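SH3 domain-containing protein (Dictyostelium discoideum, PDB 4NQI) remodels membranes through its N-terminal I-BAR domain, the part crystallised here, in osmoregulation, phagocytosis and cytokinesis, and probably binds phosphatidylinositol lipids. Local coordinates at residues Gln46-Ala49 / Gln50-Ser53; Ala174-Leu177 / Arg178-Val181. All coordinates share one frame; numbering follows the deposited sequence.

How the interactions relate
From the N terminus the chain runs along helix 15-64, where interaction 1 (46-49 with 50-53) forms, then through helix 72-140 and into helix 152-224, where interaction 2 (174-177 with 178-181) follows. Each joins adjoining segments of one helix, so neither closes a loop, and the two stand in series without nesting or crossing. The centres of interaction 1 and interaction 2 lie about 43 Å apart, and the nearest atoms of interactions 1 and 2 about 29 Å. Both pack on helix 72-140 and on the second subunit. Interaction 1 faces the equivalent residues of that subunit, whereas interaction 2 touches helix 15-64 of its own chain and Leu230, Glu235 and Ile238 of the second subunit.

Interaction 1: residues Gln46-Ala49 / Gln50-Ser53; sequences QQQA and QALS
Gln46-Ala49 and Gln50-Ser53 meet in a local i to i+4 contact, a continuous eight-residue piece, about two turns, of helix 15-64 in the I-BAR helical bundle. Four successive backbone bonds hold it: Gln50 N, Ala51 N, Leu52 N and Ser53 N donate to the carbonyls of Gln46, Gln47, Gln48 and Ala49. The Leu52 N to Gln48 O bond, at 2.9 Å, is the straightest of them (N-H...O 164°). Gln46 touches Ala96 of helix 72-140, and Gln50 and Ser53 touch its Asp93. Leu52 meets both neighbours, Arg92 of helix 72-140 and Tyr45 of the second subunit. Ala49 packs on Leu52 of that subunit, Gln48 on its Ala51 and Ala51 on its Gln48, so the Gln48-Ala51 pair recurs with the two chains exchanged. Within the helix, Ala51 CB sits 3.4 Å from Gln48 O and 4.2 Å from Gln48 OE1. Gln50 stretches back along the helix, its CG beside the backbone N (chi1 -66°) and 3.5 Å from Gln46 O; the modelled approach of Gln46 OE1 to Gln50 NE2 is too close to be trusted. Ser53 keeps its CB 3.5 Å from Ala49 O and hydrogen-bonds through OG to Glu89 O of helix 72-140.

Interaction 2: residues Ala174-Leu177 / Arg178-Val181; sequences ANKL and RDVV
Leu177 and Val181, one turn apart in helix 152-224, lie side by side and point the same way. Leu177 CB starts 3.1 Å from Arg178 N, and Leu177 CG is 3.7 Å from that same nitrogen. With CG anti to the backbone N (chi1 175°) the side chain stands out from the helix, and its forward branch, CD1, meets Val181 CG2 at 3.8 Å. The same methyl CG2 of Val181 rests 3.2 Å from Leu177 O, which accepts the Val181 N-H. Ile238 of the second subunit packs on Leu177, and Leu230 of that subunit on Val181. Arg178 runs extended from CG to NE; its CG passes 3.7 Å from Ala174 O, and its NH2 forms a salt bridge with Glu235 of the second subunit. Three residues apart, Lys176 and Asp179 meet at an angle, Lys176 CD 4.0 Å from Asp179 OD2, but Lys176 NZ stays 6.2 Å from Asp179 OD2 and forms a salt bridge with Asp128 OD2 of helix 72-140. Val180 packs on Thr20, Thr23 and Ile24 of helix 15-64 and on Phe121 of helix 72-140. Apolar residues thus pack against both the chain's own helices and its partner, characteristic of the I-BAR dimer's antiparallel helical bundle.

Interaction 1: residues Gln46-Ala49 / Gln50-Ser53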
loop_
_atom_site.group_PDB
_atom_site.type_symbol
_atom_site.label_atom_id
_atom_site.label_comp_id
_atom_site.label_asym_id
_atom_site.label_seq_id
_atom_site.Cartn_x
_atom_site.Cartn_y
_atom_site.Cartn_z
ATOM N N GLN B 46 -1.566 10.922 -1.777
ATOM C CA GLN B 46 -1.741 10.452 -3.146
ATOM C C GLN B 46 -0.454 10.602 -3.962
ATOM O O GLN B 46 -0.062 9.686 -4.690
ATOM C CB GLN B 46 -2.899 11.203 -3.813
ATOM C CG GLN B 46 -3.049 10.952 -5.306
ATOM C CD GLN B 46 -2.417 12.041 -6.153
ATOM O OE1 GLN B 46 -1.808 11.763 -7.185
ATOM N NE2 GLN B 46 -2.571 13.290 -5.726
ATOM N N GLN B 47 0.203 11.752 -3.826
ATOM C CA GLN B 47 1.451 12.025 -4.536
ATOM C C GLN B 47 2.555 11.046 -4.138
ATOM O O GLN B 47 3.300 10.555 -4.991
ATOM C CB GLN B 47 1.898 13.473 -4.302
ATOM C CG GLN B 47 1.130 14.504 -5.135
ATOM C CD GLN B 47 1.291 15.929 -4.626
ATOM O OE1 GLN B 47 2.127 16.208 -3.764
ATOM N NE2 GLN B 47 0.479 16.838 -5.158
ATOM N N GLN B 48 2.654 10.755 -2.844
ATOM C CA GLN B 48 3.647 9.801 -2.359
ATOM C C GLN B 48 3.351 8.379 -2.833
ATOM O O GLN B 48 4.269 7.586 -3.051
ATOM C CB GLN B 48 3.749 9.845 -0.830
ATOM C CG GLN B 48 4.304 11.158 -0.280
ATOM C CD GLN B 48 5.687 11.492 -0.820
ATOM O OE1 GLN B 48 6.457 10.603 -1.195
ATOM N NE2 GLN B 48 6.006 12.781 -0.861
ATOM N N ALA B 49 2.068 8.064 -2.997
ATOM C CA ALA B 49 1.654 6.754 -3.493
ATOM C C ALA B 49 2.114 6.550 -4.935
ATOM O O ALA B 49 2.600 5.473 -5.294
ATOM C CB ALA B 49 0.146 6.596 -3.387
ATOM N N GLN B 50 1.956 7.585 -5.757
ATOM C CA GLN B 50 2.430 7.546 -7.137
ATOM C C GLN B 50 3.946 7.382 -7.175
ATOM O O GLN B 50 4.478 6.663 -8.019
ATOM C CB GLN B 50 2.033 8.820 -7.887
ATOM C CG GLN B 50 0.537 9.011 -8.096
ATOM C CD GLN B 50 0.239 10.122 -9.088
ATOM O OE1 GLN B 50 1.073 10.454 -9.932
ATOM N NE2 GLN B 50 -0.951 10.703 -8.989
ATOM N N ALA B 51 4.631 8.058 -6.257
ATOM C CA ALA B 51 6.087 7.988 -6.166
ATOM C C ALA B 51 6.540 6.565 -5.862
ATOM O O ALA B 51 7.462 6.049 -6.495
ATOM C CB ALA B 51 6.594 8.939 -5.102
ATOM N N LEU B 52 5.889 5.944 -4.883
ATOM C CA LEU B 52 6.151 4.551 -4.539
ATOM C C LEU B 52 5.844 3.632 -5.719
ATOM O O LEU B 52 6.552 2.651 -5.950
ATOM C CB LEU B 52 5.324 4.136 -3.318
ATOM C CG LEU B 52 5.491 2.692 -2.841
ATOM C CD1 LEU B 52 6.938 2.417 -2.459
ATOM C CD2 LEU B 52 4.558 2.384 -1.674
ATOM N N SER B 53 4.792 3.959 -6.466
ATOM C CA SER B 53 4.416 3.189 -7.649
ATOM C C SER B 53 5.529 3.183 -8.697
ATOM O O SER B 53 5.903 2.127 -9.214
ATOM C CB SER B 53 3.128 3.749 -8.254
ATOM O OG SER B 53 2.811 3.102 -9.470
#

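Interaction 2: residues Ala174-Leu177 / Arg178-Val181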
loop_
_atom_site.group_PDB
_atom_site.type_symbol
_atom_site.label_atom_id
_atom_site.label_comp_id
_atom_site.label_asym_id
_atom_site.label_seq_id
_atom_site.Cartn_x
_atom_site.Cartn_y
_atom_site.Cartn_z
ATOM N N ALA B 174 -37.666 24.983 16.126
ATOM C CA ALA B 174 -37.463 23.536 16.108
ATOM C C ALA B 174 -37.268 23.004 14.688
ATOM O O ALA B 174 -36.465 22.094 14.466
ATOM C CB ALA B 174 -38.624 22.831 16.788
ATOM N N ASN B 175 -38.010 23.562 13.734
ATOM C CA ASN B 175 -37.840 23.206 12.326
ATOM C C ASN B 175 -36.453 23.588 11.815
ATOM O O ASN B 175 -35.820 22.834 11.078
ATOM C CB ASN B 175 -38.917 23.877 11.462
ATOM C CG ASN B 175 -40.253 23.156 11.520
ATOM O OD1 ASN B 175 -40.313 21.947 11.750
ATOM N ND2 ASN B 175 -41.334 23.896 11.294
ATOM N N LYS B 176 -35.990 24.769 12.214
ATOM C CA LYS B 176 -34.677 25.262 11.815
ATOM C C LYS B 176 -33.549 24.478 12.479
ATOM O O LYS B 176 -32.436 24.422 11.953
ATOM C CB LYS B 176 -34.537 26.746 12.151
ATOM C CG LYS B 176 -35.407 27.672 11.314
ATOM C CD LYS B 176 -35.211 27.417 9.827
ATOM C CE LYS B 176 -35.846 28.511 8.990
ATOM N NZ LYS B 176 -35.331 29.846 9.381
ATOM N N LEU B 177 -33.833 23.884 13.636
ATOM C CA LEU B 177 -32.851 23.040 14.311
ATOM C C LEU B 177 -32.657 21.730 13.552
ATOM O O LEU B 177 -31.523 21.308 13.310
ATOM C CB LEU B 177 -33.269 22.749 15.753
ATOM C CG LEU B 177 -32.350 21.771 16.492
ATOM C CD1 LEU B 177 -30.934 22.319 16.568
ATOM C CD2 LEU B 177 -32.878 21.460 17.883
ATOM N N ARG B 178 -33.769 21.092 13.190
ATOM C CA ARG B 178 -33.745 19.896 12.354
ATOM C C ARG B 178 -32.991 20.169 11.065
ATOM O O ARG B 178 -32.094 19.414 10.687
ATOM C CB ARG B 178 -35.167 19.467 11.990
ATOM C CG ARG B 178 -35.906 18.687 13.059
ATOM C CD ARG B 178 -37.159 18.043 12.480
ATOM N NE ARG B 178 -37.749 17.063 13.388
ATOM C CZ ARG B 178 -38.587 17.369 14.373
ATOM N NH1 ARG B 178 -38.934 18.632 14.583
ATOM N NH2 ARG B 178 -39.076 16.413 15.151
ATOM N N ASP B 179 -33.373 21.255 10.397
ATOM C CA ASP B 179 -32.819 21.613 9.096
ATOM C C ASP B 179 -31.296 21.697 9.104
ATOM O O ASP B 179 -30.640 21.206 8.185
ATOM C CB ASP B 179 -33.421 22.934 8.602
ATOM C CG ASP B 179 -34.880 22.798 8.195
ATOM O OD1 ASP B 179 -35.349 21.653 8.027
ATOM O OD2 ASP B 179 -35.555 23.838 8.034
ATOM N N VAL B 180 -30.736 22.300 10.150
ATOM C CA VAL B 180 -29.288 22.489 10.226
ATOM C C VAL B 180 -28.535 21.244 10.722
ATOM O O VAL B 180 -27.452 20.937 10.218
ATOM C CB VAL B 180 -28.908 23.747 11.054
ATOM C CG1 VAL B 180 -29.238 23.552 12.524
ATOM C CG2 VAL B 180 -27.440 24.088 10.873
ATOM N N VAL B 181 -29.111 20.524 11.686
ATOM C CA VAL B 181 -28.507 19.282 12.172
ATOM C C VAL B 181 -28.420 18.264 11.035
ATOM O O VAL B 181 -27.434 17.531 10.913
ATOM C CB VAL B 181 -29.285 18.688 13.374
ATOM C CG1 VAL B 181 -28.770 17.297 13.725
ATOM C CG2 VAL B 181 -29.167 19.596 14.581
#